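Long-range contacts in epidermin biosynthesis protein EpiD (Staphylococcus aureus, PDB 3QJG), which binds flavin mononucleotide and probably carries out the flavin-dependent oxidative decarboxylation of the C-terminal cysteine of the epidermin precursor peptide: residues Val35-Ser40 with Asp57-Glu62; Phe116-Leu121 with Val163-Pro168. One frame throughout, in Å; residues are numbered along the deposited sequence.

Contact 1 (Val35-Ser40 with Asp57-Glu62); sequences VNVIAS and DNYYDE. With FMN (flavin mononucleotide), chain M.
V37 bonds to the 57-62 backbone through both its N and its O: N donates to N58 O (2.8 Å) and O accepts from Y60 N, a parallel bridge centred on V37 and Y59. Two residues earlier in each segment, D57 N bonds to V35 O. The D57 carboxylate turns back to V35 N, but the place of OD2 is less sure, and its bonds to V35 N and K29 are doubtful in detail. N58 ND2 reaches N36 OD1 at 2.9 Å from above that carbonyl's plane, the two amide planes 63° apart. The ND2 of N36 is bonded instead to H77 and E34. Where the strands part, a water accepts from A39 N and donates to Y60 O, with a weak link to Y59 OH. With CG anti to its backbone N (chi1 174°), Y59 runs obliquely past V37, CD1 4.1 Å from V37 CG1. I38 and Y60 meet through their CB atoms on the other face. The two strands and helix 49-55 form a beta-alpha-beta unit of the Rossmann-like flavoprotein fold. Backbone bonds and a single amide-to-amide bond thus hold strand 59-60 onto strand 34-39, while S40 OG lies at the FMN phosphate, modelled doubtfully short at 2.4 Å from O3P.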
loop_
_atom_site.group_PDB
_atom_site.type_symbol
_atom_site.label_atom_id
_atom_site.label_comp_id
_atom_site.label_asym_id
_atom_site.label_seq_id
_atom_site.Cartn_x
_atom_site.Cartn_y
_atom_site.Cartn_z
ATOM N N VAL A 35 -18.852 24.691 -21.180
ATOM C CA VAL A 35 -18.832 23.363 -21.807
ATOM C C VAL A 35 -18.177 22.478 -20.759
ATOM O O VAL A 35 -17.031 22.710 -20.397
ATOM C CB VAL A 35 -17.997 23.322 -23.103
ATOM C CG1 VAL A 35 -17.893 21.869 -23.602
ATOM C CG2 VAL A 35 -18.593 24.256 -24.192
ATOM N N ASN A 36 -18.918 21.486 -20.276
ATOM C CA ASN A 36 -18.527 20.608 -19.179
ATOM C C ASN A 36 -18.459 19.196 -19.681
ATOM O O ASN A 36 -19.042 18.883 -20.718
ATOM C CB ASN A 36 -19.590 20.650 -18.061
ATOM C CG ASN A 36 -19.717 22.059 -17.466
ATOM O OD1 ASN A 36 -18.714 22.685 -17.268
ATOM N ND2 ASN A 36 -20.959 22.558 -17.225
ATOM N N VAL A 37 -17.758 18.346 -18.937
ATOM C CA VAL A 37 -17.470 17.032 -19.407
ATOM C C VAL A 37 -17.583 16.043 -18.311
ATOM O O VAL A 37 -17.210 16.355 -17.184
ATOM C CB VAL A 37 -16.037 16.996 -19.970
ATOM C CG1 VAL A 37 -15.726 15.619 -20.516
ATOM C CG2 VAL A 37 -15.920 18.020 -21.073
ATOM N N ILE A 38 -18.085 14.862 -18.668
ATOM C CA ILE A 38 -18.082 13.695 -17.824
ATOM C C ILE A 38 -17.740 12.469 -18.666
ATOM O O ILE A 38 -18.172 12.399 -19.796
ATOM C CB ILE A 38 -19.489 13.443 -17.152
ATOM C CG1 ILE A 38 -19.438 12.290 -16.140
ATOM C CG2 ILE A 38 -20.613 13.217 -18.207
ATOM C CD1 ILE A 38 -20.765 12.116 -15.300
ATOM N N ALA A 39 -17.003 11.516 -18.116
ATOM C CA ALA A 39 -16.738 10.230 -18.814
ATOM C C ALA A 39 -17.472 9.092 -18.190
ATOM O O ALA A 39 -17.705 9.123 -16.990
ATOM C CB ALA A 39 -15.302 9.913 -18.784
ATOM N N SER A 40 -17.711 8.032 -18.976
ATOM C CA SER A 40 -18.216 6.785 -18.475
ATOM C C SER A 40 -17.118 6.119 -17.656
ATOM O O SER A 40 -15.971 6.612 -17.622
ATOM C CB SER A 40 -18.570 5.828 -19.642
ATOM O OG SER A 40 -17.413 5.481 -20.417
ATOM N N ASP A 57 -14.958 23.525 -18.652
ATOM C CA ASP A 57 -15.197 24.350 -17.496
ATOM C C ASP A 57 -15.261 23.437 -16.290
ATOM O O ASP A 57 -14.593 23.699 -15.300
ATOM C CB ASP A 57 -16.420 25.232 -17.694
ATOM C CG ASP A 57 -16.243 26.216 -18.849
ATOM O OD1 ASP A 57 -15.429 27.175 -18.737
ATOM O OD2 ASP A 57 -16.896 26.016 -19.899
ATOM N N ASN A 58 -15.947 22.290 -16.403
ATOM C CA ASN A 58 -16.016 21.397 -15.302
ATOM C C ASN A 58 -15.853 20.010 -15.815
ATOM O O ASN A 58 -16.493 19.606 -16.844
ATOM C CB ASN A 58 -17.379 21.463 -14.591
ATOM C CG ASN A 58 -17.606 22.753 -13.892
ATOM O OD1 ASN A 58 -17.204 22.916 -12.749
ATOM N ND2 ASN A 58 -18.325 23.656 -14.534
ATOM N N TYR A 59 -15.016 19.262 -15.107
ATOM C CA TYR A 59 -14.884 17.874 -15.401
ATOM C C TYR A 59 -15.476 17.157 -14.195
ATOM O O TYR A 59 -14.985 17.327 -13.074
ATOM C CB TYR A 59 -13.435 17.491 -15.668
ATOM C CG TYR A 59 -13.267 16.007 -15.832
ATOM C CD1 TYR A 59 -13.930 15.322 -16.824
ATOM C CD2 TYR A 59 -12.466 15.282 -14.959
ATOM C CE1 TYR A 59 -13.793 13.961 -16.959
ATOM C CE2 TYR A 59 -12.304 13.939 -15.107
ATOM C CZ TYR A 59 -12.997 13.279 -16.093
ATOM O OH TYR A 59 -12.838 11.941 -16.185
ATOM N N TYR A 60 -16.578 16.439 -14.423
ATOM C CA TYR A 60 -17.297 15.771 -13.345
ATOM C C TYR A 60 -16.666 14.435 -13.238
ATOM O O TYR A 60 -16.640 13.663 -14.223
ATOM C CB TYR A 60 -18.807 15.639 -13.603
ATOM C CG TYR A 60 -19.545 16.954 -13.697
ATOM C CD1 TYR A 60 -19.516 17.867 -12.634
ATOM C CD2 TYR A 60 -20.186 17.341 -14.875
ATOM C CE1 TYR A 60 -20.126 19.101 -12.732
ATOM C CE2 TYR A 60 -20.822 18.590 -14.980
ATOM C CZ TYR A 60 -20.787 19.458 -13.908
ATOM O OH TYR A 60 -21.424 20.675 -13.989
ATOM N N ASP A 61 -16.196 14.124 -12.046
ATOM C CA ASP A 61 -15.469 12.874 -11.818
ATOM C C ASP A 61 -16.101 12.090 -10.633
ATOM O O ASP A 61 -15.857 12.412 -9.486
ATOM C CB ASP A 61 -14.027 13.247 -11.511
ATOM C CG ASP A 61 -13.092 12.035 -11.382
ATOM O OD1 ASP A 61 -13.570 10.838 -11.375
ATOM O OD2 ASP A 61 -11.863 12.329 -11.280
ATOM N N GLU A 62 -16.884 11.072 -10.947
ATOM C CA GLU A 62 -17.586 10.218 -9.975
ATOM C C GLU A 62 -16.642 9.505 -8.976
ATOM O O GLU A 62 -17.034 9.205 -7.825
ATOM C CB GLU A 62 -18.414 9.141 -10.736
ATOM C CG GLU A 62 -19.566 8.625 -9.945
ATOM C CD GLU A 62 -20.202 7.382 -10.517
ATOM O OE1 GLU A 62 -20.016 7.044 -11.717
ATOM O OE2 GLU A 62 -20.904 6.737 -9.723
HETATM N N1 FMN M . -16.968 0.513 -28.194
HETATM C C2 FMN M . -17.809 1.264 -28.973
HETATM O O2 FMN M . -19.019 1.088 -28.898
HETATM N N3 FMN M . -17.310 2.169 -29.854
HETATM C C4 FMN M . -15.968 2.358 -29.981
HETATM O O4 FMN M . -15.620 3.174 -30.801
HETATM C C4A FMN M . -15.078 1.608 -29.217
HETATM N N5 FMN M . -13.710 1.768 -29.301
HETATM C C5A FMN M . -12.894 1.054 -28.483
HETATM C C6 FMN M . -11.517 1.182 -28.608
HETATM C C7 FMN M . -10.685 0.456 -27.780
HETATM C C7M FMN M . -9.191 0.583 -27.847
HETATM C C8 FMN M . -11.243 -0.424 -26.845
HETATM C C8M FMN M . -10.390 -1.290 -25.949
HETATM C C9 FMN M . -12.609 -0.591 -26.756
HETATM C C9A FMN M . -13.451 0.148 -27.574
HETATM N N10 FMN M . -14.830 -0.044 -27.493
HETATM C C10 FMN M . -15.620 0.692 -28.307
HETATM C "C1'" FMN M . -15.499 -0.999 -26.539
HETATM C "C2'" FMN M . -16.094 -0.247 -25.352
HETATM O "O2'" FMN M . -15.102 0.615 -24.762
HETATM C "C3'" FMN M . -16.655 -1.278 -24.442
HETATM O "O3'" FMN M . -17.761 -1.982 -25.056
HETATM C "C4'" FMN M . -17.088 -0.662 -23.112
HETATM O "O4'" FMN M . -17.745 -1.630 -22.309
HETATM C "C5'" FMN M . -18.084 0.439 -23.269
HETATM O "O5'" FMN M . -18.200 1.039 -21.991
HETATM P P FMN M . -18.882 2.483 -21.806
HETATM O O1P FMN M . -19.333 2.563 -20.381
HETATM O O2P FMN M . -20.031 2.593 -22.757
HETATM O O3P FMN M . -17.998 3.654 -21.901
HETATM O O HOH W 1 -15.770 11.394 -15.522
#

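Contact 2 (Phe116-Leu121 with Val163-Pro168); sequences FPNMNL and VVAPEP. With FMN (flavin mononucleotide), chain M.
M119 and V163 form an antiparallel hydrogen-bonded pair, M119 N to V163 O at 2.9 Å and V163 N to M119 O at 3.0 Å, after which the two segments stay linked through side chains and water. The M119 and V163 side chains run alongside each other, CG near CG1, though V163 has a second conformer and this packing is less certain. N118 extends its amide with CG anti to the backbone N (chi1 -164°); OD1 accepts from A165 N at 2.8 Å and also from N17 ND2. A water donates to both P117 O and V164 O. Farther along, the P166 ring crosses F116 at about a right angle, its CD 3.6 Å from F116 CD1, while the Y144 ring also meets F116. N118 also faces the flavin: its O accepts from FMN N3 (2.7 Å, N-H...O angle 167°) and its ND2 donates to FMN O4 (3.1 Å). With two donors on OD1, the amide's rotation is fixed and ND2 is turned to the cofactor. A165 and N17 therefore act as a second shell for an asparagine that reads both the N3-H and the C4=O4 carbonyl of the flavin's pyrimidine ring.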
loop_
_atom_site.group_PDB
_atom_site.type_symbol
_atom_site.label_atom_id
_atom_site.label_comp_id
_atom_site.label_asym_id
_atom_site.label_seq_id
_atom_site.Cartn_x
_atom_site.Cartn_y
_atom_site.Cartn_z
ATOM N N PHE A 116 -24.278 10.870 -30.534
ATOM C CA PHE A 116 -23.410 10.762 -31.694
ATOM C C PHE A 116 -22.718 9.410 -31.678
ATOM O O PHE A 116 -21.649 9.260 -31.105
ATOM C CB PHE A 116 -22.392 11.876 -31.662
ATOM C CG PHE A 116 -22.995 13.226 -31.738
ATOM C CD1 PHE A 116 -23.173 13.860 -32.962
ATOM C CD2 PHE A 116 -23.410 13.881 -30.588
ATOM C CE1 PHE A 116 -23.734 15.129 -33.017
ATOM C CE2 PHE A 116 -23.936 15.200 -30.634
ATOM C CZ PHE A 116 -24.113 15.809 -31.841
ATOM N N PRO A 117 -23.362 8.388 -32.265
ATOM C CA PRO A 117 -22.872 7.039 -32.232
ATOM C C PRO A 117 -21.503 6.852 -32.874
ATOM O O PRO A 117 -21.140 7.539 -33.872
ATOM C CB PRO A 117 -23.898 6.253 -33.052
ATOM C CG PRO A 117 -25.058 7.135 -33.316
ATOM C CD PRO A 117 -24.653 8.542 -32.977
ATOM N N ASN A 118 -20.748 5.895 -32.329
ATOM C CA ASN A 118 -19.355 5.701 -32.719
ATOM C C ASN A 118 -18.940 4.278 -32.427
ATOM O O ASN A 118 -18.784 3.895 -31.276
ATOM C CB ASN A 118 -18.483 6.704 -31.974
ATOM C CG ASN A 118 -17.078 6.839 -32.588
ATOM O OD1 ASN A 118 -16.796 7.815 -33.288
ATOM N ND2 ASN A 118 -16.186 5.859 -32.303
ATOM N N MET A 119 -18.844 3.445 -33.456
ATOM C CA MET A 119 -18.645 2.044 -33.195
ATOM C C MET A 119 -18.448 1.268 -34.468
ATOM O O MET A 119 -18.837 1.718 -35.542
ATOM C CB MET A 119 -19.849 1.518 -32.446
ATOM C CG MET A 119 -21.142 1.556 -33.279
ATOM S SD MET A 119 -22.609 1.085 -32.346
ATOM C CE MET A 119 -22.869 2.556 -31.430
ATOM N N ASN A 120 -17.820 0.107 -34.361
ATOM C CA ASN A 120 -17.688 -0.787 -35.507
ATOM C C ASN A 120 -19.041 -1.035 -36.138
ATOM O O ASN A 120 -20.036 -1.173 -35.440
ATOM C CB ASN A 120 -17.101 -2.127 -35.078
ATOM C CG ASN A 120 -16.774 -2.993 -36.235
ATOM O OD1 ASN A 120 -17.556 -3.871 -36.593
ATOM N ND2 ASN A 120 -15.628 -2.743 -36.861
ATOM N N LEU A 121 -19.087 -1.071 -37.456
ATOM C CA LEU A 121 -20.334 -1.391 -38.164
ATOM C C LEU A 121 -21.085 -2.637 -37.640
ATOM O O LEU A 121 -22.311 -2.658 -37.647
ATOM C CB LEU A 121 -20.033 -1.613 -39.634
ATOM C CG LEU A 121 -21.231 -1.777 -40.547
ATOM C CD1 LEU A 121 -22.138 -0.589 -40.375
ATOM C CD2 LEU A 121 -20.708 -1.883 -41.973
ATOM N N VAL A 163 -19.405 3.480 -37.860
ATOM C CA VAL A 163 -20.124 4.726 -37.727
ATOM C C VAL A 163 -19.261 5.604 -36.809
ATOM O O VAL A 163 -18.764 5.137 -35.803
ATOM C CB VAL A 163 -21.535 4.523 -37.157
ATOM C CG1 VAL A 163 -21.527 4.206 -35.661
ATOM C CG2 VAL A 163 -22.350 5.711 -37.414
ATOM N N VAL A 164 -19.094 6.866 -37.152
ATOM C CA VAL A 164 -18.146 7.731 -36.444
ATOM C C VAL A 164 -18.743 9.074 -35.998
ATOM O O VAL A 164 -19.706 9.561 -36.573
ATOM C CB VAL A 164 -16.939 7.964 -37.400
ATOM C CG1 VAL A 164 -16.046 9.006 -36.851
ATOM C CG2 VAL A 164 -16.173 6.651 -37.605
ATOM N N ALA A 165 -18.204 9.652 -34.920
ATOM C CA ALA A 165 -18.614 10.999 -34.476
ATOM C C ALA A 165 -18.263 12.006 -35.579
ATOM O O ALA A 165 -17.256 11.867 -36.237
ATOM C CB ALA A 165 -17.940 11.387 -33.121
ATOM N N PRO A 166 -19.110 13.019 -35.785
ATOM C CA PRO A 166 -18.865 13.901 -36.893
ATOM C C PRO A 166 -17.955 15.034 -36.498
ATOM O O PRO A 166 -17.624 15.197 -35.320
ATOM C CB PRO A 166 -20.266 14.431 -37.213
ATOM C CG PRO A 166 -20.987 14.396 -35.876
ATOM C CD PRO A 166 -20.459 13.201 -35.206
ATOM N N GLU A 167 -17.584 15.818 -37.487
ATOM C CA GLU A 167 -16.704 16.925 -37.184
ATOM C C GLU A 167 -17.427 17.948 -36.288
ATOM O O GLU A 167 -18.679 18.047 -36.288
ATOM C CB GLU A 167 -16.098 17.542 -38.442
ATOM C CG GLU A 167 -14.948 16.691 -39.008
ATOM C CD GLU A 167 -14.147 15.933 -37.934
ATOM O OE1 GLU A 167 -13.492 16.579 -37.065
ATOM O OE2 GLU A 167 -14.154 14.674 -37.980
ATOM N N PRO A 168 -16.638 18.659 -35.434
ATOM C CA PRO A 168 -17.205 19.596 -34.489
ATOM C C PRO A 168 -18.263 20.570 -35.008
ATOM O O PRO A 168 -19.287 20.796 -34.325
ATOM C CB PRO A 168 -15.987 20.358 -33.968
ATOM C CG PRO A 168 -14.890 19.403 -34.053
ATOM C CD PRO A 168 -15.185 18.513 -35.222
HETATM N N1 FMN M . -16.968 0.513 -28.194
HETATM C C2 FMN M . -17.809 1.264 -28.973
HETATM O O2 FMN M . -19.019 1.088 -28.898
HETATM N N3 FMN M . -17.310 2.169 -29.854
HETATM C C4 FMN M . -15.968 2.358 -29.981
HETATM O O4 FMN M . -15.620 3.174 -30.801
HETATM C C4A FMN M . -15.078 1.608 -29.217
HETATM N N5 FMN M . -13.710 1.768 -29.301
HETATM C C5A FMN M . -12.894 1.054 -28.483
HETATM C C6 FMN M . -11.517 1.182 -28.608
HETATM C C7 FMN M . -10.685 0.456 -27.780
HETATM C C7M FMN M . -9.191 0.583 -27.847
HETATM C C8 FMN M . -11.243 -0.424 -26.845
HETATM C C8M FMN M . -10.390 -1.290 -25.949
HETATM C C9 FMN M . -12.609 -0.591 -26.756
HETATM C C9A FMN M . -13.451 0.148 -27.574
HETATM N N10 FMN M . -14.830 -0.044 -27.493
HETATM C C10 FMN M . -15.620 0.692 -28.307
HETATM C "C1'" FMN M . -15.499 -0.999 -26.539
HETATM C "C2'" FMN M . -16.094 -0.247 -25.352
HETATM O "O2'" FMN M . -15.102 0.615 -24.762
HETATM C "C3'" FMN M . -16.655 -1.278 -24.442
HETATM O "O3'" FMN M . -17.761 -1.982 -25.056
HETATM C "C4'" FMN M . -17.088 -0.662 -23.112
HETATM O "O4'" FMN M . -17.745 -1.630 -22.309
HETATM C "C5'" FMN M . -18.084 0.439 -23.269
HETATM O "O5'" FMN M . -18.200 1.039 -21.991
HETATM P P FMN M . -18.882 2.483 -21.806
HETATM O O1P FMN M . -19.333 2.563 -20.381
HETATM O O2P FMN M . -20.031 2.593 -22.757
HETATM O O3P FMN M . -17.998 3.654 -21.901
HETATM O O HOH W 2 -21.956 9.969 -34.756
#

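Both contacts reach one sheet but lie on opposite sides of the chain's centre, with their centres 20 Å apart and their nearest atoms about 11 Å apart, so they do not touch each other. FMN connects them: contact 1 ends beside its phosphate, contact 2 beside its pyrimidine ring, and the cofactor spans the distance between. In the sheet, strand 34-39 pairs with 7-12, which pairs with 79-85 and then with 113-120, giving a continuous parallel path from one contact to the other. G14, S15, T86 and T89 add further hydrogen bonds to FMN, and C98 of the second subunit supplies another, placing the flavin site at a subunit interface.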